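Long-range contacts in SusD homolog (Bacteroides thetaiotaomicron, PDB 3SGH), which probably binds glycans at the cell surface as a SusD-like outer-membrane lipoprotein, working beside a TonB-dependent transporter as SusD does with SusC: residues G59-Y65 with S287-P293; P247-A251 with Y298-L304; L255-M259 with A269-P273; Y282-R286 with Y374-L378. The contacts are given in a common frame with arbitrary orientation. Residue numbers count along the deposited sequence, not the author numbering.

Contact 1. Residues G59-Y65 with S287-P293; sequences GKNIFAY and SGSAEIP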
loop_
_atom_site.group_PDB
_atom_site.type_symbol
_atom_site.label_atom_id
_atom_site.label_comp_id
_atom_site.label_asym_id
_atom_site.label_seq_id
_atom_site.Cartn_x
_atom_site.Cartn_y
_atom_site.Cartn_z
ATOM N N GLY A 59 16.715 0.659 20.073
ATOM C CA GLY A 59 16.198 -0.605 20.622
ATOM C C GLY A 59 14.800 -0.898 20.087
ATOM O O GLY A 59 14.608 -0.922 18.893
ATOM N N LYS A 60 13.828 -1.101 20.965
ATOM C CA LYS A 60 12.455 -1.405 20.576
ATOM C C LYS A 60 11.536 -0.169 20.435
ATOM O O LYS A 60 10.341 -0.320 20.185
ATOM C CB LYS A 60 11.846 -2.400 21.557
ATOM C CG LYS A 60 12.584 -3.719 21.522
ATOM C CD LYS A 60 11.901 -4.827 22.381
ATOM C CE LYS A 60 12.651 -6.149 22.295
ATOM N NZ LYS A 60 12.088 -7.133 23.223
ATOM N N ASN A 61 12.099 1.025 20.613
ATOM C CA ASN A 61 11.331 2.269 20.390
ATOM C C ASN A 61 11.429 2.661 18.927
ATOM O O ASN A 61 12.038 3.666 18.544
ATOM C CB ASN A 61 11.776 3.369 21.344
ATOM C CG ASN A 61 11.300 3.091 22.746
ATOM O OD1 ASN A 61 10.104 2.902 22.954
ATOM N ND2 ASN A 61 12.235 2.971 23.704
ATOM N N ILE A 62 10.747 1.854 18.137
ATOM C CA ILE A 62 10.756 1.937 16.667
ATOM C C ILE A 62 9.408 1.520 16.148
ATOM O O ILE A 62 8.564 1.016 16.925
ATOM C CB ILE A 62 11.892 1.059 16.020
ATOM C CG1 ILE A 62 11.757 -0.413 16.407
ATOM C CG2 ILE A 62 13.328 1.616 16.366
ATOM C CD1 ILE A 62 12.837 -1.331 15.835
ATOM N N PHE A 63 9.151 1.748 14.861
ATOM C CA PHE A 63 7.843 1.437 14.280
ATOM C C PHE A 63 7.403 0.005 14.565
ATOM O O PHE A 63 6.232 -0.247 14.781
ATOM C CB PHE A 63 7.858 1.633 12.736
ATOM C CG PHE A 63 7.385 2.989 12.274
ATOM C CD1 PHE A 63 6.115 3.441 12.585
ATOM C CD2 PHE A 63 8.208 3.805 11.516
ATOM C CE1 PHE A 63 5.666 4.684 12.139
ATOM C CE2 PHE A 63 7.742 5.015 11.061
ATOM C CZ PHE A 63 6.482 5.457 11.393
ATOM N N ALA A 64 8.342 -0.938 14.516
ATOM C CA ALA A 64 7.947 -2.369 14.546
ATOM C C ALA A 64 7.217 -2.733 15.808
ATOM O O ALA A 64 6.434 -3.684 15.806
ATOM C CB ALA A 64 9.169 -3.298 14.350
ATOM N N TYR A 65 7.492 -1.993 16.892
ATOM C CA TYR A 65 6.803 -2.218 18.175
ATOM C C TYR A 65 5.831 -1.055 18.507
ATOM O O TYR A 65 5.431 -0.843 19.672
ATOM C CB TYR A 65 7.827 -2.416 19.300
ATOM C CG TYR A 65 8.944 -3.408 19.029
ATOM C CD1 TYR A 65 10.084 -3.036 18.354
ATOM C CD2 TYR A 65 8.884 -4.725 19.520
ATOM C CE1 TYR A 65 11.140 -3.905 18.180
ATOM C CE2 TYR A 65 9.885 -5.599 19.333
ATOM C CZ TYR A 65 11.049 -5.202 18.660
ATOM O OH TYR A 65 12.123 -6.056 18.473
ATOM N N SER A 287 8.843 -9.224 12.324
ATOM C CA SER A 287 8.827 -7.783 12.528
ATOM C C SER A 287 8.444 -7.599 13.984
ATOM O O SER A 287 7.536 -8.292 14.476
ATOM C CB SER A 287 7.810 -7.127 11.605
ATOM O OG SER A 287 7.837 -5.733 11.772
ATOM N N GLY A 288 9.171 -6.764 14.710
ATOM C CA GLY A 288 8.890 -6.616 16.116
ATOM C C GLY A 288 9.363 -7.865 16.888
ATOM O O GLY A 288 8.627 -8.430 17.701
ATOM N N SER A 289 10.591 -8.283 16.619
ATOM C CA SER A 289 11.134 -9.538 17.161
ATOM C C SER A 289 11.336 -9.505 18.672
ATOM O O SER A 289 11.385 -8.434 19.291
ATOM C CB SER A 289 12.452 -9.831 16.419
ATOM O OG SER A 289 13.254 -8.667 16.345
ATOM N N ALA A 290 11.464 -10.695 19.272
ATOM C CA ALA A 290 11.703 -10.834 20.703
ATOM C C ALA A 290 12.983 -10.135 21.109
ATOM O O ALA A 290 13.050 -9.567 22.180
ATOM C CB ALA A 290 11.723 -12.302 21.113
ATOM N N GLU A 291 14.008 -10.222 20.270
ATOM C CA GLU A 291 15.230 -9.463 20.469
ATOM C C GLU A 291 15.261 -8.169 19.617
ATOM O O GLU A 291 14.616 -8.073 18.558
ATOM C CB GLU A 291 16.443 -10.349 20.169
ATOM C CG GLU A 291 16.936 -10.414 18.720
ATOM C CD GLU A 291 15.922 -10.971 17.696
ATOM O OE1 GLU A 291 14.945 -11.679 18.103
ATOM O OE2 GLU A 291 16.169 -10.755 16.473
ATOM N N ILE A 292 15.991 -7.166 20.091
ATOM C CA ILE A 292 16.150 -5.891 19.316
ATOM C C ILE A 292 16.659 -6.265 17.918
ATOM O O ILE A 292 17.601 -7.029 17.800
ATOM C CB ILE A 292 17.164 -4.940 20.022
ATOM C CG1 ILE A 292 16.566 -4.407 21.320
ATOM C CG2 ILE A 292 17.573 -3.832 19.118
ATOM C CD1 ILE A 292 17.568 -3.809 22.299
ATOM N N PRO A 293 16.045 -5.738 16.847
ATOM C CA PRO A 293 16.399 -6.122 15.484
ATOM C C PRO A 293 17.800 -5.589 15.169
ATOM O O PRO A 293 18.068 -4.438 15.452
ATOM C CB PRO A 293 15.331 -5.427 14.618
ATOM C CG PRO A 293 14.249 -5.103 15.491
ATOM C CD PRO A 293 14.869 -4.868 16.854
HETATM O O HOH W 1 5.791 -4.934 13.401
#

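Contact 2. Residues P247-A251 with Y298-L304; sequences PEVRA and YANYSKL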
loop_
_atom_site.group_PDB
_atom_site.type_symbol
_atom_site.label_atom_id
_atom_site.label_comp_id
_atom_site.label_asym_id
_atom_site.label_seq_id
_atom_site.Cartn_x
_atom_site.Cartn_y
_atom_site.Cartn_z
ATOM N N PRO A 247 22.496 -3.950 5.304
ATOM C CA PRO A 247 21.073 -4.248 4.982
ATOM C C PRO A 247 20.139 -3.672 6.019
ATOM O O PRO A 247 20.509 -3.634 7.188
ATOM C CB PRO A 247 21.001 -5.783 5.072
ATOM C CG PRO A 247 22.067 -6.153 6.112
ATOM C CD PRO A 247 23.133 -5.050 6.054
ATOM N N GLU A 248 18.953 -3.221 5.621
ATOM C CA GLU A 248 17.945 -2.786 6.568
ATOM C C GLU A 248 16.525 -3.244 6.237
ATOM O O GLU A 248 15.604 -2.859 6.935
ATOM C CB GLU A 248 18.028 -1.267 6.803
ATOM C CG GLU A 248 19.339 -0.854 7.520
ATOM C CD GLU A 248 19.435 0.611 7.890
ATOM O OE1 GLU A 248 18.434 1.358 7.766
ATOM O OE2 GLU A 248 20.543 0.990 8.338
ATOM N N VAL A 249 16.365 -4.082 5.201
ATOM C CA VAL A 249 15.080 -4.687 4.886
ATOM C C VAL A 249 15.243 -6.105 4.400
ATOM O O VAL A 249 16.178 -6.410 3.667
ATOM C CB VAL A 249 14.250 -3.790 3.892
ATOM C CG1 VAL A 249 14.894 -3.820 2.475
ATOM C CG2 VAL A 249 12.760 -4.184 3.899
ATOM N N ARG A 250 14.344 -6.984 4.890
ATOM C CA ARG A 250 14.293 -8.371 4.475
ATOM C C ARG A 250 12.829 -8.784 4.291
ATOM O O ARG A 250 11.924 -8.028 4.582
ATOM C CB ARG A 250 15.006 -9.283 5.488
ATOM C CG ARG A 250 16.537 -9.183 5.523
ATOM C CD ARG A 250 17.170 -9.756 4.298
ATOM N NE ARG A 250 18.614 -9.666 4.212
ATOM C CZ ARG A 250 19.323 -8.686 3.631
ATOM N NH1 ARG A 250 18.736 -7.604 3.150
ATOM N NH2 ARG A 250 20.640 -8.765 3.578
ATOM N N ALA A 251 12.595 -9.986 3.795
ATOM C CA ALA A 251 11.255 -10.527 3.684
ATOM C C ALA A 251 10.660 -10.693 5.107
ATOM O O ALA A 251 11.344 -11.047 6.054
ATOM C CB ALA A 251 11.294 -11.864 2.941
ATOM N N TYR A 298 20.211 -10.727 10.653
ATOM C CA TYR A 298 19.234 -11.105 9.657
ATOM C C TYR A 298 19.750 -11.014 8.221
ATOM O O TYR A 298 19.006 -11.181 7.254
ATOM C CB TYR A 298 17.964 -10.296 9.876
ATOM C CG TYR A 298 17.211 -10.723 11.144
ATOM C CD1 TYR A 298 16.735 -12.045 11.289
ATOM C CD2 TYR A 298 16.973 -9.834 12.168
ATOM C CE1 TYR A 298 16.042 -12.440 12.447
ATOM C CE2 TYR A 298 16.273 -10.227 13.345
ATOM C CZ TYR A 298 15.806 -11.540 13.454
ATOM O OH TYR A 298 15.069 -11.908 14.596
ATOM N N ALA A 299 21.048 -10.804 8.065
ATOM C CA ALA A 299 21.620 -10.554 6.746
ATOM C C ALA A 299 21.337 -11.688 5.752
ATOM O O ALA A 299 21.144 -11.434 4.568
ATOM C CB ALA A 299 23.168 -10.263 6.852
ATOM N N ASN A 300 21.332 -12.933 6.219
ATOM C CA ASN A 300 21.167 -14.095 5.346
ATOM C C ASN A 300 19.788 -14.776 5.378
ATOM O O ASN A 300 19.639 -15.883 4.861
ATOM C CB ASN A 300 22.277 -15.109 5.648
ATOM C CG ASN A 300 23.644 -14.495 5.548
ATOM O OD1 ASN A 300 23.921 -13.774 4.603
ATOM N ND2 ASN A 300 24.497 -14.758 6.524
ATOM N N TYR A 301 18.793 -14.104 5.955
ATOM C CA TYR A 301 17.432 -14.505 5.810
ATOM C C TYR A 301 16.936 -14.142 4.394
ATOM O O TYR A 301 17.636 -13.451 3.659
ATOM C CB TYR A 301 16.557 -13.864 6.910
ATOM C CG TYR A 301 16.695 -14.502 8.296
ATOM C CD1 TYR A 301 17.959 -14.641 8.917
ATOM C CD2 TYR A 301 15.547 -14.894 9.038
ATOM C CE1 TYR A 301 18.099 -15.199 10.186
ATOM C CE2 TYR A 301 15.689 -15.418 10.317
ATOM C CZ TYR A 301 16.964 -15.576 10.876
ATOM O OH TYR A 301 17.126 -16.096 12.119
ATOM N N SER A 302 15.743 -14.600 4.019
ATOM C CA SER A 302 15.208 -14.295 2.696
ATOM C C SER A 302 15.131 -12.792 2.399
ATOM O O SER A 302 14.603 -12.008 3.215
ATOM C CB SER A 302 13.839 -14.901 2.507
ATOM O OG SER A 302 13.940 -16.306 2.425
ATOM N N LYS A 303 15.626 -12.434 1.220
ATOM C CA LYS A 303 15.579 -11.078 0.728
ATOM C C LYS A 303 14.398 -10.892 -0.203
ATOM O O LYS A 303 13.816 -11.855 -0.717
ATOM C CB LYS A 303 16.853 -10.741 -0.023
ATOM C CG LYS A 303 18.131 -10.929 0.789
ATOM C CD LYS A 303 19.413 -10.612 0.026
ATOM C CE LYS A 303 19.814 -11.792 -0.891
ATOM N NZ LYS A 303 21.113 -11.639 -1.701
ATOM N N LEU A 304 14.029 -9.630 -0.410
ATOM C CA LEU A 304 13.050 -9.294 -1.437
ATOM C C LEU A 304 13.747 -9.503 -2.790
ATOM O O LEU A 304 14.862 -8.992 -3.024
ATOM C CB LEU A 304 12.611 -7.824 -1.274
ATOM C CG LEU A 304 12.167 -7.354 0.122
ATOM C CD1 LEU A 304 11.831 -5.870 0.071
ATOM C CD2 LEU A 304 10.959 -8.159 0.608
HETATM O O HOH W 2 15.756 -7.709 1.079
#

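Contact 3. Residues L255-M259 with A269-P273; sequences LVSYM and AYFTP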
loop_
_atom_site.group_PDB
_atom_site.type_symbol
_atom_site.label_atom_id
_atom_site.label_comp_id
_atom_site.label_asym_id
_atom_site.label_seq_id
_atom_site.Cartn_x
_atom_site.Cartn_y
_atom_site.Cartn_z
ATOM N N LEU A 255 4.179 -12.861 5.375
ATOM C CA LEU A 255 3.905 -13.244 3.999
ATOM C C LEU A 255 4.620 -14.556 3.621
ATOM O O LEU A 255 4.017 -15.430 2.982
ATOM C CB LEU A 255 4.318 -12.145 3.021
ATOM C CG LEU A 255 3.989 -12.425 1.551
ATOM C CD1 LEU A 255 2.484 -12.607 1.339
ATOM C CD2 LEU A 255 4.599 -11.305 0.639
ATOM N N VAL A 256 5.878 -14.713 4.009
ATOM C CA VAL A 256 6.647 -15.921 3.653
ATOM C C VAL A 256 5.967 -17.167 4.246
ATOM O O VAL A 256 5.817 -18.189 3.589
ATOM C CB VAL A 256 8.136 -15.831 4.112
ATOM C CG1 VAL A 256 8.866 -17.137 3.811
ATOM C CG2 VAL A 256 8.839 -14.592 3.425
ATOM N N SER A 257 5.564 -17.099 5.512
ATOM C CA SER A 257 4.855 -18.223 6.171
ATOM C C SER A 257 3.502 -18.563 5.534
ATOM O O SER A 257 3.147 -19.754 5.360
ATOM C CB SER A 257 4.653 -17.925 7.668
ATOM O OG SER A 257 5.917 -17.913 8.297
ATOM N N TYR A 258 2.715 -17.562 5.169
ATOM C CA TYR A 258 1.484 -17.878 4.452
ATOM C C TYR A 258 1.821 -18.650 3.152
ATOM O O TYR A 258 1.233 -19.693 2.835
ATOM C CB TYR A 258 0.730 -16.621 4.064
ATOM C CG TYR A 258 -0.306 -16.087 5.082
ATOM C CD1 TYR A 258 0.059 -15.396 6.219
ATOM C CD2 TYR A 258 -1.653 -16.267 4.834
ATOM C CE1 TYR A 258 -0.922 -14.867 7.088
ATOM C CE2 TYR A 258 -2.601 -15.753 5.665
ATOM C CZ TYR A 258 -2.238 -15.073 6.795
ATOM O OH TYR A 258 -3.229 -14.535 7.576
HETATM N N MSE A 259 2.777 -18.125 2.396
HETATM C CA MSE A 259 3.180 -18.729 1.125
HETATM C C MSE A 259 3.889 -20.092 1.242
HETATM O O MSE A 259 3.694 -20.961 0.387
HETATM C CB MSE A 259 4.012 -17.712 0.357
HETATM C CG MSE A 259 3.173 -16.497 -0.067
HETATM SE SE MSE A 259 4.204 -15.172 -1.009
HETATM C CE MSE A 259 4.319 -16.103 -2.733
ATOM N N ALA A 269 9.716 -16.001 -7.244
ATOM C CA ALA A 269 9.581 -14.702 -7.918
ATOM C C ALA A 269 9.560 -13.521 -6.916
ATOM O O ALA A 269 9.755 -12.359 -7.292
ATOM C CB ALA A 269 8.361 -14.709 -8.751
ATOM N N TYR A 270 9.296 -13.836 -5.658
ATOM C CA TYR A 270 9.110 -12.838 -4.589
ATOM C C TYR A 270 10.317 -12.676 -3.664
ATOM O O TYR A 270 10.572 -11.565 -3.203
ATOM C CB TYR A 270 7.918 -13.238 -3.727
ATOM C CG TYR A 270 6.531 -12.883 -4.256
ATOM C CD1 TYR A 270 6.266 -12.756 -5.604
ATOM C CD2 TYR A 270 5.448 -12.730 -3.369
ATOM C CE1 TYR A 270 4.992 -12.443 -6.043
ATOM C CE2 TYR A 270 4.186 -12.446 -3.810
ATOM C CZ TYR A 270 3.952 -12.301 -5.143
ATOM O OH TYR A 270 2.686 -11.985 -5.550
ATOM N N PHE A 271 11.024 -13.782 -3.420
ATOM C CA PHE A 271 12.043 -13.863 -2.364
ATOM C C PHE A 271 13.278 -14.662 -2.836
ATOM O O PHE A 271 13.190 -15.476 -3.775
ATOM C CB PHE A 271 11.491 -14.619 -1.147
ATOM C CG PHE A 271 10.130 -14.195 -0.691
ATOM C CD1 PHE A 271 9.901 -12.895 -0.298
ATOM C CD2 PHE A 271 9.092 -15.118 -0.615
ATOM C CE1 PHE A 271 8.648 -12.517 0.133
ATOM C CE2 PHE A 271 7.801 -14.733 -0.189
ATOM C CZ PHE A 271 7.592 -13.456 0.174
ATOM N N THR A 272 14.395 -14.502 -2.125
ATOM C CA THR A 272 15.531 -15.411 -2.239
ATOM C C THR A 272 15.485 -16.393 -1.089
ATOM O O THR A 272 15.023 -16.027 -0.002
ATOM C CB THR A 272 16.860 -14.654 -2.195
ATOM O OG1 THR A 272 16.984 -13.954 -0.941
ATOM C CG2 THR A 272 16.928 -13.688 -3.333
ATOM N N PRO A 273 15.946 -17.620 -1.308
ATOM C CA PRO A 273 16.116 -18.593 -0.229
ATOM C C PRO A 273 17.108 -18.064 0.807
ATOM O O PRO A 273 18.071 -17.375 0.441
ATOM C CB PRO A 273 16.739 -19.803 -0.956
ATOM C CG PRO A 273 16.136 -19.730 -2.291
ATOM C CD PRO A 273 16.116 -18.258 -2.625
#

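Contact 4. Residues Y282-R286 with Y374-L378; sequences YVGVR and YVDNL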
loop_
_atom_site.group_PDB
_atom_site.type_symbol
_atom_site.label_atom_id
_atom_site.label_comp_id
_atom_site.label_asym_id
_atom_site.label_seq_id
_atom_site.Cartn_x
_atom_site.Cartn_y
_atom_site.Cartn_z
ATOM N N TYR A 282 12.631 -20.722 2.231
ATOM C CA TYR A 282 12.281 -19.345 2.401
ATOM C C TYR A 282 11.958 -19.141 3.855
ATOM O O TYR A 282 11.154 -19.855 4.403
ATOM C CB TYR A 282 11.082 -18.960 1.499
ATOM C CG TYR A 282 11.389 -19.219 0.041
ATOM C CD1 TYR A 282 12.104 -18.296 -0.715
ATOM C CD2 TYR A 282 11.021 -20.422 -0.562
ATOM C CE1 TYR A 282 12.445 -18.543 -2.053
ATOM C CE2 TYR A 282 11.331 -20.663 -1.925
ATOM C CZ TYR A 282 12.047 -19.727 -2.640
ATOM O OH TYR A 282 12.343 -19.981 -3.945
ATOM N N VAL A 283 12.664 -18.195 4.473
ATOM C CA VAL A 283 12.480 -17.845 5.879
ATOM C C VAL A 283 12.504 -16.329 6.018
ATOM O O VAL A 283 13.529 -15.649 5.736
ATOM C CB VAL A 283 13.544 -18.484 6.801
ATOM C CG1 VAL A 283 13.291 -18.077 8.248
ATOM C CG2 VAL A 283 13.594 -20.066 6.673
ATOM N N GLY A 284 11.362 -15.778 6.424
ATOM C CA GLY A 284 11.250 -14.337 6.698
ATOM C C GLY A 284 11.715 -13.953 8.091
ATOM O O GLY A 284 12.004 -14.827 8.923
ATOM N N VAL A 285 11.761 -12.648 8.324
ATOM C CA VAL A 285 12.136 -12.042 9.604
ATOM C C VAL A 285 10.909 -11.600 10.353
ATOM O O VAL A 285 10.047 -10.925 9.793
ATOM C CB VAL A 285 13.121 -10.849 9.399
ATOM C CG1 VAL A 285 13.536 -10.246 10.801
ATOM C CG2 VAL A 285 14.310 -11.294 8.578
ATOM N N ARG A 286 10.809 -11.966 11.641
ATOM C CA ARG A 286 9.700 -11.505 12.452
ATOM C C ARG A 286 9.860 -9.990 12.706
ATOM O O ARG A 286 10.864 -9.555 13.284
ATOM C CB ARG A 286 9.647 -12.284 13.765
ATOM C CG ARG A 286 8.482 -11.910 14.669
ATOM C CD ARG A 286 7.130 -12.508 14.172
ATOM N NE ARG A 286 6.057 -12.027 15.029
ATOM C CZ ARG A 286 5.734 -12.494 16.229
ATOM N NH1 ARG A 286 6.294 -13.568 16.711
ATOM N NH2 ARG A 286 4.785 -11.879 16.942
ATOM N N TYR A 374 5.184 -19.914 11.666
ATOM C CA TYR A 374 6.509 -19.384 11.491
ATOM C C TYR A 374 7.425 -19.934 12.560
ATOM O O TYR A 374 7.061 -19.911 13.727
ATOM C CB TYR A 374 6.463 -17.868 11.655
ATOM C CG TYR A 374 7.836 -17.255 11.623
ATOM C CD1 TYR A 374 8.582 -17.240 10.453
ATOM C CD2 TYR A 374 8.373 -16.661 12.752
ATOM C CE1 TYR A 374 9.848 -16.692 10.430
ATOM C CE2 TYR A 374 9.642 -16.089 12.731
ATOM C CZ TYR A 374 10.369 -16.108 11.556
ATOM O OH TYR A 374 11.623 -15.558 11.523
ATOM N N VAL A 375 8.600 -20.402 12.153
ATOM C CA VAL A 375 9.661 -20.770 13.094
ATOM C C VAL A 375 10.903 -19.998 12.710
ATOM O O VAL A 375 11.191 -19.783 11.515
ATOM C CB VAL A 375 9.948 -22.285 13.134
ATOM C CG1 VAL A 375 8.774 -23.047 13.819
ATOM C CG2 VAL A 375 10.217 -22.827 11.751
ATOM N N ASP A 376 11.636 -19.565 13.729
ATOM C CA ASP A 376 12.902 -18.908 13.548
ATOM C C ASP A 376 13.999 -19.735 14.191
ATOM O O ASP A 376 14.323 -19.563 15.377
ATOM C CB ASP A 376 12.869 -17.511 14.103
ATOM C CG ASP A 376 14.150 -16.722 13.771
ATOM O OD1 ASP A 376 15.121 -17.324 13.193
ATOM O OD2 ASP A 376 14.207 -15.502 14.103
ATOM N N ASN A 377 14.532 -20.671 13.402
ATOM C CA ASN A 377 15.550 -21.605 13.839
ATOM C C ASN A 377 16.909 -21.318 13.220
ATOM O O ASN A 377 17.868 -22.021 13.514
ATOM C CB ASN A 377 15.150 -23.032 13.416
ATOM C CG ASN A 377 13.985 -23.539 14.188
ATOM O OD1 ASN A 377 13.798 -23.196 15.386
ATOM N ND2 ASN A 377 13.131 -24.292 13.510
ATOM N N LEU A 378 17.002 -20.308 12.358
ATOM C CA LEU A 378 18.245 -20.099 11.602
ATOM C C LEU A 378 19.377 -19.624 12.504
ATOM O O LEU A 378 20.549 -19.996 12.294
ATOM C CB LEU A 378 18.011 -19.100 10.447
ATOM C CG LEU A 378 16.958 -19.475 9.400
ATOM C CD1 LEU A 378 17.018 -18.424 8.287
ATOM C CD2 LEU A 378 17.156 -20.910 8.864
HETATM O O HOH W 3 12.839 -13.156 13.195
#

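Contact 1. Residues G59-Y65 with S287-P293
G288 packs over the face of the Y65 ring: its CA makes a CH-pi contact 3.7 Å from the ring centroid, 21° off the normal. The backbone at G288 has positive phi. A CB there would come within 2.9 Å of A64 O, a clash, so the close approach depends on the missing side chain. The phenol then reaches into the loop of S287-P293, where Y65 OH donates to S289 O at 2.6 Å. S289 OG in turn donates to E291 O at 2.7 Å, which ties the loop to itself. K60 extends along the same loop and K60 NZ donates to A290 O at 2.8 Å; its charge is also paired with E442. Apolar contact fills in between, with I62 CD1 4.0 Å from P293 CG and G59 CA 3.8 Å from I292 CG2. Water 1 bridges A64 O (2.8 Å) and S287 OG (2.7 Å). Both segments lie in loops of the SusD-like fold, the first with a short 3-10 stretch at F63-A64. The K60 and Y65 donors both end on main-chain carbonyls, so the direct polar part of the contact depends on the path of the 287-293 backbone, while the close packing depends on G288.

Contact 2. Residues P247-A251 with Y298-L304
Strand 249-251 meets an irregular loop, and the two segments come closest at R250 and K303, whose CA atoms are 4.8 Å apart. One direct main-chain hydrogen bond joins them, A251 N to S302 O at 2.9 Å. Water 2 adds a second link: it donates to V249 O (2.9 Å) and accepts from L304 N (3.0 Å). Before this, Y298-Y301 forms a type I beta turn, closed by Y301 N to Y298 O at 3.2 Å. The strand pairs antiparallel with strand 50-52 in a small sheet of this largely helical SusD-like fold, and the 298-304 loop packs against it. R250 dominates the side-chain contacts. Its NE and NH2 both donate to A299 O, at 3.1 and 2.9 Å, so the guanidinium clasps the turn. R250 NH1 folds back to V249 O at 2.9 Å and also bonds S244. K303 CG covers one face of the guanidinium. Apolar contacts flank the arginine: P247 CG lies 4.3 Å from A299 CB, and V249 CG2 lies 4.3 Å from L304 CD1.

Contact 3. Residues L255-M259 with A269-P273
This is a buried, wholly apolar contact between helix 253-261 and the end of the short helix 267-270 with the first residue beyond it. No hydrogen bond crosses it. F271, the first residue to leave helical geometry, points its side chain at the longer helix and loses the most surface. V256 CG2 sits over the face of the F271 ring, 3.8 Å from its centroid, in a CH-pi contact. L255 CD2 meets the ring edge, 3.7 Å from F271 CZ. Helix 267-270 follows helix 253-261 in the chain, and F271 folds back on the longer helix, within the helix-rich SusD-like fold. The selenomethionine M259 reaches both aromatic residues in Met-aromatic contacts. Its SE lies 4.6 Å from the centroid of the Y270 ring and 4.9 Å from that of the F271 ring, oblique to both. M259 CE comes to 3.6 Å from Y270 CD2. Helix 403-417 closes the cluster, touching L255 and M259, and the Y270 hydroxyl hydrogen-bonds to I416 there.

Contact 4. Residues Y282-R286 with Y374-L378
The one direct hydrogen bond runs from a side chain to the main chain: Y374 OH donates to G284 O at 2.7 Å. The carbonyl lies at the edge of the tyrosine ring, near its plane. The ring spans the gap between the two loops, whose closest CA atoms, V283 and D376, are still 7.8 Å apart. Their directions differ by 109°, so they cross steeply and do not pair as strands.

A water supplies the second polar link. Water 3 accepts from R286 N at 2.8 Å and donates to D376 OD2 at 2.9 Å. D376 has further partners, including the hydroxyl of Y301 and the imidazole of H382. The guanidinium of R286 turns elsewhere, to the carbonyls of P439 and N385, but R286 CB still packs 3.9 Å from Y374 CE2.

Apolar contact gathers at V283. Its CG1 is 3.7 Å from L378 CD1 and 4.3 Å from Y374 CE1. Y374 also touches A253 and S257 of helix 253-261, so its side chain lies against both that helix and 282-286. In this SusD-like protein the contact joins two long loops. The chemistry implies that two well-placed polar links, one direct and one through water, hold the 282-286 backbone, while V283, L378 and the Y374 ring add a small apolar patch.

How the contacts relate
Contacts 2 and 3 are buried, while contacts 1 and 4 are partly buried. Contact 3 is apolar and joins a helix to the end of another and the residue after it. The other three involve loops, with strand 249-251 in contact 2, and each has carbonyl acceptors and a bridging water. All four draw on the chain from the end of helix 267-270 towards strand 314-317, contact 3 at its start, and 282-286 runs into 287-293. Contact 2 touches all three others. Strand 249-251 leads into helix 253-261 of contact 3, and A251 O meets V285 N of contact 4 at 2.8 Å. Tyrosine hydroxyls make further bridges: Y298 to E291 of contact 1, Y301 to D376 of contact 4.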